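PDB 5KTC: FdhC from Acinetobacter nosocomialis, which probably transfers a 3-hydroxybutanoyl group from its coenzyme A thioester to the amino group of a dTDP-linked 3-amino-3,6-dideoxy-D-galactose, as a GNAT-type sugar N-acyltransferase. Local coordinates for residues I51-Y54 and K55-E58. Numbering follows the deposited sequence.
Sequences IRNY and KNRE
E58 OE2 is gripped by two groups: the Y54 hydroxyl, with OH at 2.6 Å in a bond of weak geometry, and the K55 ammonium, whose NZ lies 2.7 Å from OE2. The lysine forms a salt bridge on the syn side of the carboxylate, 21° out of its plane. Y54 OH gives its proton to the carboxylate and takes the N-H of Y65, while K55 NZ also bonds to V16 O; the lysine charge and the hydroxyl donor would probably favour an ionised glutamate. With CG anti to the backbone N (chi1 153°), the Y54 ring slants forward across the next turn to E58, its plane turned 62° from the carboxylate. K55 bends at chi2, bringing CD to within 3.9 Å of Y54 CE2, where the chain crosses the ring at a slant. Around the helix, the R57 guanidinium folds back over the preceding turn; Y54 CA lies 3.2 Å from the guanidinium plane, toward its rim, and NH2 is near the ring edge. R57 NE pairs with E63, and W50 adds a cation-pi contact. Beneath these side chains K55 N bonds to I51 O at 2.7 Å and E58 N to Y54 O at 2.9 Å. These i to i+3 and i to i+4 bonds, typical of an alpha-helix, tie one face together; L15, V16, E63 and Y65 hold helix 44-59 to strands 11-15 and 63-70 of the GNAT sheet.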
loop_
_atom_site.group_PDB
_atom_site.type_symbol
_atom_site.label_atom_id
_atom_site.label_comp_id
_atom_site.label_asym_id
_atom_site.label_seq_id
_atom_site.Cartn_x
_atom_site.Cartn_y
_atom_site.Cartn_z
ATOM N N ILE A 51 -8.629 -14.455 4.822
ATOM C CA ILE A 51 -7.178 -14.573 4.498
ATOM C C ILE A 51 -6.862 -15.911 3.784
ATOM O O ILE A 51 -6.054 -15.979 2.845
ATOM C CB ILE A 51 -6.354 -14.411 5.761
ATOM C CG1 ILE A 51 -6.520 -13.010 6.350
ATOM C CG2 ILE A 51 -4.871 -14.723 5.489
ATOM C CD1 ILE A 51 -5.877 -12.885 7.726
ATOM N N ARG A 52 -7.549 -16.976 4.186
ATOM C CA ARG A 52 -7.337 -18.296 3.565
ATOM C C ARG A 52 -7.665 -18.277 2.072
ATOM O O ARG A 52 -6.900 -18.766 1.283
ATOM C CB ARG A 52 -8.118 -19.369 4.359
ATOM C CG ARG A 52 -7.878 -20.856 4.044
ATOM C CD ARG A 52 -8.819 -21.748 4.917
ATOM N NE ARG A 52 -8.805 -21.330 6.344
ATOM C CZ ARG A 52 -9.853 -20.912 7.091
ATOM N NH1 ARG A 52 -11.111 -20.883 6.640
ATOM N NH2 ARG A 52 -9.636 -20.507 8.335
ATOM N N ASN A 53 -8.808 -17.685 1.709
ATOM C CA ASN A 53 -9.207 -17.433 0.328
ATOM C C ASN A 53 -8.235 -16.520 -0.389
ATOM O O ASN A 53 -7.815 -16.768 -1.550
ATOM C CB ASN A 53 -10.627 -16.814 0.298
ATOM C CG ASN A 53 -11.677 -17.846 0.642
ATOM O OD1 ASN A 53 -12.482 -17.690 1.575
ATOM N ND2 ASN A 53 -11.581 -18.973 -0.056
ATOM N N TYR A 54 -7.834 -15.500 0.337
ATOM C CA TYR A 54 -6.813 -14.574 -0.161
ATOM C C TYR A 54 -5.526 -15.371 -0.525
ATOM O O TYR A 54 -4.961 -15.141 -1.562
ATOM C CB TYR A 54 -6.511 -13.436 0.838
ATOM C CG TYR A 54 -5.065 -12.970 0.581
ATOM C CD1 TYR A 54 -4.723 -12.276 -0.577
ATOM C CD2 TYR A 54 -4.054 -13.375 1.418
ATOM C CE1 TYR A 54 -3.384 -11.978 -0.865
ATOM C CE2 TYR A 54 -2.729 -13.091 1.143
ATOM C CZ TYR A 54 -2.403 -12.366 0.025
ATOM O OH TYR A 54 -1.045 -12.084 -0.207
ATOM N N LYS A 55 -5.139 -16.320 0.325
ATOM C CA LYS A 55 -3.930 -17.106 0.097
ATOM C C LYS A 55 -3.938 -17.946 -1.182
ATOM O O LYS A 55 -2.877 -18.146 -1.799
ATOM C CB LYS A 55 -3.559 -17.961 1.303
ATOM C CG LYS A 55 -2.772 -17.215 2.389
ATOM C CD LYS A 55 -1.409 -16.709 1.909
ATOM C CE LYS A 55 -0.479 -16.413 3.044
ATOM N NZ LYS A 55 0.574 -15.453 2.664
ATOM N N ASN A 56 -5.128 -18.408 -1.573
ATOM C CA ASN A 56 -5.297 -19.087 -2.855
ATOM C C ASN A 56 -5.045 -18.160 -3.997
ATOM O O ASN A 56 -4.385 -18.538 -4.967
ATOM C CB ASN A 56 -6.701 -19.645 -3.037
ATOM C CG ASN A 56 -7.062 -20.704 -2.021
ATOM O OD1 ASN A 56 -6.206 -21.425 -1.473
ATOM N ND2 ASN A 56 -8.366 -20.793 -1.741
ATOM N N ARG A 57 -5.574 -16.940 -3.894
ATOM C CA ARG A 57 -5.344 -15.908 -4.901
ATOM C C ARG A 57 -3.853 -15.565 -4.984
ATOM O O ARG A 57 -3.298 -15.448 -6.078
ATOM C CB ARG A 57 -6.218 -14.687 -4.621
ATOM C CG ARG A 57 -7.688 -14.960 -4.702
ATOM C CD ARG A 57 -8.574 -13.739 -4.919
ATOM N NE ARG A 57 -8.542 -12.797 -3.792
ATOM C CZ ARG A 57 -9.044 -13.006 -2.580
ATOM N NH1 ARG A 57 -9.645 -14.157 -2.251
ATOM N NH2 ARG A 57 -8.893 -12.068 -1.642
ATOM N N GLU A 58 -3.205 -15.511 -3.821
ATOM C CA GLU A 58 -1.762 -15.209 -3.749
ATOM C C GLU A 58 -0.967 -16.353 -4.421
ATOM O O GLU A 58 -0.108 -16.093 -5.236
ATOM C CB GLU A 58 -1.309 -15.045 -2.316
ATOM C CG GLU A 58 0.120 -14.545 -2.153
ATOM C CD GLU A 58 0.701 -14.846 -0.768
ATOM O OE1 GLU A 58 1.588 -15.721 -0.672
ATOM O OE2 GLU A 58 0.297 -14.242 0.265
#